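Local coordinates for assemblin (Human herpesvirus 3, PDB 1VZV), which is a herpesvirus serine protease, active as a dimer, that probably cleaves the capsid assembly protein during virion maturation in the nucleus, at residues A[134-144]-A[208-218]. Residues are numbered along the deposited sequence; the frame is centred on the assembly and turned at random.
Sequences VVGRRVGTVVN and VVAKRRREAGI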
loop_
_atom_site.group_PDB
_atom_site.type_symbol
_atom_site.label_atom_id
_atom_site.label_comp_id
_atom_site.label_asym_id
_atom_site.label_seq_id
_atom_site.Cartn_x
_atom_site.Cartn_y
_atom_site.Cartn_z
ATOM N N VAL A 134 -4.210 5.948 6.220
ATOM C CA VAL A 134 -2.893 6.530 5.950
ATOM C C VAL A 134 -2.913 7.974 6.438
ATOM O O VAL A 134 -2.305 8.302 7.455
ATOM C CB VAL A 134 -2.539 6.503 4.471
ATOM C CG1 VAL A 134 -1.276 7.307 4.192
ATOM C CG2 VAL A 134 -2.315 5.099 4.063
ATOM N N VAL A 135 -3.606 8.853 5.726
ATOM C CA VAL A 135 -3.693 10.232 6.172
ATOM C C VAL A 135 -5.131 10.664 6.101
ATOM O O VAL A 135 -5.884 10.206 5.245
ATOM C CB VAL A 135 -2.826 11.165 5.360
ATOM C CG1 VAL A 135 -1.495 10.483 5.055
ATOM C CG2 VAL A 135 -3.560 11.657 4.122
ATOM N N GLY A 136 -5.525 11.511 7.038
ATOM C CA GLY A 136 -6.898 11.962 7.065
ATOM C C GLY A 136 -7.124 13.311 6.423
ATOM O O GLY A 136 -6.196 14.059 6.118
ATOM N N ARG A 137 -8.393 13.618 6.230
ATOM C CA ARG A 137 -8.821 14.878 5.645
ATOM C C ARG A 137 -8.409 16.066 6.539
ATOM O O ARG A 137 -8.179 17.171 6.025
ATOM C CB ARG A 137 -10.342 14.874 5.547
ATOM C CG ARG A 137 -10.968 13.477 5.570
ATOM C CD ARG A 137 -11.252 12.996 4.152
ATOM N NE ARG A 137 -11.988 14.025 3.426
ATOM C CZ ARG A 137 -13.120 14.584 3.856
ATOM N NH1 ARG A 137 -13.713 14.165 4.981
ATOM N NH2 ARG A 137 -13.684 15.537 3.125
ATOM N N ARG A 138 -8.350 15.845 7.865
ATOM C CA ARG A 138 -8.005 16.891 8.844
ATOM C C ARG A 138 -6.530 17.139 9.121
ATOM O O ARG A 138 -5.704 16.252 8.957
ATOM C CB ARG A 138 -8.814 16.701 10.122
ATOM C CG ARG A 138 -10.258 17.079 9.861
ATOM C CD ARG A 138 -11.290 16.685 10.923
ATOM N NE ARG A 138 -12.626 16.947 10.373
ATOM C CZ ARG A 138 -13.776 16.535 10.887
ATOM N NH1 ARG A 138 -13.821 15.834 12.017
ATOM N NH2 ARG A 138 -14.893 16.849 10.251
ATOM N N VAL A 139 -6.220 18.322 9.635
ATOM C CA VAL A 139 -4.832 18.733 9.843
ATOM C C VAL A 139 -3.899 18.257 10.977
ATOM O O VAL A 139 -2.685 18.459 10.874
ATOM C CB VAL A 139 -4.697 20.281 9.694
ATOM C CG1 VAL A 139 -5.377 20.741 8.410
ATOM C CG2 VAL A 139 -5.277 20.992 10.910
ATOM N N GLY A 140 -4.409 17.708 12.070
ATOM C CA GLY A 140 -3.494 17.251 13.113
ATOM C C GLY A 140 -3.782 15.791 13.426
ATOM O O GLY A 140 -3.372 15.279 14.483
ATOM N N THR A 141 -4.450 15.127 12.467
ATOM C CA THR A 141 -4.910 13.746 12.588
ATOM C C THR A 141 -3.891 12.628 12.582
ATOM O O THR A 141 -4.243 11.495 12.284
ATOM C CB THR A 141 -6.025 13.392 11.550
ATOM O OG1 THR A 141 -5.567 13.632 10.210
ATOM C CG2 THR A 141 -7.291 14.171 11.802
ATOM N N VAL A 142 -2.625 12.917 12.855
ATOM C CA VAL A 142 -1.648 11.837 12.923
ATOM C C VAL A 142 -1.804 11.239 14.335
ATOM O O VAL A 142 -2.183 11.949 15.277
ATOM C CB VAL A 142 -0.242 12.352 12.643
ATOM C CG1 VAL A 142 0.738 11.770 13.603
ATOM C CG2 VAL A 142 0.146 11.990 11.239
ATOM N N VAL A 143 -1.604 9.938 14.489
ATOM C CA VAL A 143 -1.771 9.352 15.805
ATOM C C VAL A 143 -0.578 8.587 16.338
ATOM O O VAL A 143 0.348 8.284 15.604
ATOM C CB VAL A 143 -3.021 8.469 15.885
ATOM C CG1 VAL A 143 -4.236 9.318 15.839
ATOM C CG2 VAL A 143 -3.032 7.467 14.786
ATOM N N ASN A 144 -0.591 8.340 17.642
ATOM C CA ASN A 144 0.450 7.594 18.302
ATOM C C ASN A 144 -0.217 6.363 18.896
ATOM O O ASN A 144 -1.370 6.414 19.324
ATOM C CB ASN A 144 1.117 8.442 19.381
ATOM C CG ASN A 144 2.404 7.824 19.906
ATOM O OD1 ASN A 144 3.329 7.545 19.151
ATOM N ND2 ASN A 144 2.472 7.621 21.213
ATOM N N VAL A 208 3.658 14.372 4.425
ATOM C CA VAL A 208 2.365 14.805 4.895
ATOM C C VAL A 208 2.305 14.344 6.338
ATOM O O VAL A 208 2.120 15.146 7.223
ATOM C CB VAL A 208 1.268 14.133 4.107
ATOM C CG1 VAL A 208 -0.065 14.352 4.779
ATOM C CG2 VAL A 208 1.282 14.645 2.693
ATOM N N VAL A 209 2.517 13.053 6.573
ATOM C CA VAL A 209 2.517 12.513 7.923
ATOM C C VAL A 209 3.616 13.154 8.761
ATOM O O VAL A 209 3.537 13.185 9.984
ATOM C CB VAL A 209 2.695 11.012 7.916
ATOM C CG1 VAL A 209 2.732 10.468 9.303
ATOM C CG2 VAL A 209 1.560 10.404 7.186
ATOM N N ALA A 210 4.647 13.680 8.124
ATOM C CA ALA A 210 5.696 14.335 8.884
ATOM C C ALA A 210 5.108 15.578 9.522
ATOM O O ALA A 210 5.166 15.727 10.725
ATOM C CB ALA A 210 6.845 14.709 7.991
ATOM N N LYS A 211 4.474 16.435 8.727
ATOM C CA LYS A 211 3.914 17.667 9.268
ATOM C C LYS A 211 2.648 17.551 10.116
ATOM O O LYS A 211 2.471 18.367 11.026
ATOM C CB LYS A 211 3.795 18.769 8.205
ATOM C CG LYS A 211 2.732 18.560 7.160
ATOM C CD LYS A 211 3.032 19.329 5.870
ATOM C CE LYS A 211 4.154 18.641 5.059
ATOM N NZ LYS A 211 5.387 18.225 5.859
ATOM N N ARG A 212 1.789 16.555 9.862
ATOM C CA ARG A 212 0.573 16.373 10.668
ATOM C C ARG A 212 1.046 16.000 12.071
ATOM O O ARG A 212 0.426 16.377 13.072
ATOM C CB ARG A 212 -0.276 15.228 10.139
ATOM C CG ARG A 212 -0.751 15.348 8.700
ATOM C CD ARG A 212 -1.904 16.312 8.589
ATOM N NE ARG A 212 -2.630 16.221 7.319
ATOM C CZ ARG A 212 -3.342 15.166 6.912
ATOM N NH1 ARG A 212 -3.415 14.045 7.635
ATOM N NH2 ARG A 212 -3.964 15.230 5.746
ATOM N N ARG A 213 2.159 15.264 12.126
ATOM C CA ARG A 213 2.791 14.815 13.368
ATOM C C ARG A 213 3.256 16.037 14.174
ATOM O O ARG A 213 2.938 16.170 15.351
ATOM C CB ARG A 213 3.989 13.935 13.028
ATOM C CG ARG A 213 4.280 12.786 13.986
ATOM C CD ARG A 213 5.658 12.169 13.681
ATOM N NE ARG A 213 6.683 13.206 13.732
ATOM C CZ ARG A 213 7.372 13.527 14.826
ATOM N NH1 ARG A 213 7.251 12.813 15.947
ATOM N NH2 ARG A 213 8.249 14.520 14.776
ATOM N N ARG A 214 3.993 16.934 13.528
ATOM C CA ARG A 214 4.480 18.149 14.156
ATOM C C ARG A 214 3.318 19.022 14.621
ATOM O O ARG A 214 3.404 19.710 15.626
ATOM C CB ARG A 214 5.318 18.924 13.153
ATOM C CG ARG A 214 6.789 18.907 13.415
ATOM C CD ARG A 214 7.147 19.851 14.552
ATOM N NE ARG A 214 8.131 20.875 14.161
ATOM C CZ ARG A 214 9.424 20.640 13.909
ATOM N NH1 ARG A 214 9.933 19.409 14.008
ATOM N NH2 ARG A 214 10.215 21.650 13.564
ATOM N N GLU A 215 2.230 19.025 13.870
ATOM C CA GLU A 215 1.086 19.830 14.255
ATOM C C GLU A 215 0.424 19.267 15.513
ATOM O O GLU A 215 -0.014 20.024 16.376
ATOM C CB GLU A 215 0.051 19.964 13.101
ATOM C CG GLU A 215 0.171 21.224 12.187
ATOM C CD GLU A 215 0.160 22.603 12.947
ATOM O OE1 GLU A 215 0.011 22.657 14.191
ATOM O OE2 GLU A 215 0.312 23.662 12.288
ATOM N N ALA A 216 0.369 17.946 15.644
ATOM C CA ALA A 216 -0.272 17.363 16.823
ATOM C C ALA A 216 0.542 17.559 18.103
ATOM O O ALA A 216 0.036 17.400 19.219
ATOM C CB ALA A 216 -0.565 15.884 16.599
ATOM N N GLY A 217 1.794 17.953 17.962
ATOM C CA GLY A 217 2.601 18.123 19.146
ATOM C C GLY A 217 3.438 16.882 19.375
ATOM O O GLY A 217 4.124 16.788 20.394
ATOM N N ILE A 218 3.355 15.904 18.471
ATOM C CA ILE A 218 4.159 14.701 18.607
ATOM C C ILE A 218 5.520 15.148 18.118
ATOM O O ILE A 218 5.839 15.055 16.943
ATOM C CB ILE A 218 3.676 13.549 17.713
ATOM C CG1 ILE A 218 2.220 13.180 18.010
ATOM C CG2 ILE A 218 4.555 12.343 17.925
ATOM C CD1 ILE A 218 1.724 11.925 17.251
#
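V208 opens 208-218 and meets V135 of the loop 134-144, with CG1 of each 4.1 Å apart and the two side chains crossing at about a right angle. V209 CG1 lies 3.6 Å from V142 CG2, and V209 CG2 lies 3.7 Å from V135 CG1, bridging two parts of the loop. R212 is the residue most buried by the loop. Its CB packs on V142 CG2, and its chain bends at chi2 (-77°), sending the guanidinium into the curve of residues 135-141. V208 CG1 sits over one face of that group. The carbonyl oxygen of R138 lies over the opposite face, 3.3 Å above the plane, and the backbone N of G136 is at the edge. The one hydrogen bond across the contact, R212 NH2 to G136 O, is weak and bent (122° at the hydrogen); its length of 2.5 Å is doubtful at this resolution. R138 O also accepts T141 OG1 (2.9 Å), a second-shell bond that probably helps place this carbonyl over the guanidinium. R213 points away, but its CA and CG still touch V142 CG1. E215 CB lies against V139 O, while its carboxylate turns away to a salt bridge with R59. The methyl of A216 lies 3.6 Å from G140 O. G217, at positive phi, ends the helix in a Schellman motif, with I218 N bonded to R213 O and G217 N weakly to R214 O. I218 CD1 packs on V142 CG1 (3.8 Å) and on N144 CB. The loop joins strands 129-133 and 144-146, and G136 lies near S110 of the catalytic triad. A loop wrapped round an arginine of the last helix, next to the active site, fits the herpesvirus assemblin fold, in which the corresponding loop helps form the oxyanion hole; a similar role is probable here.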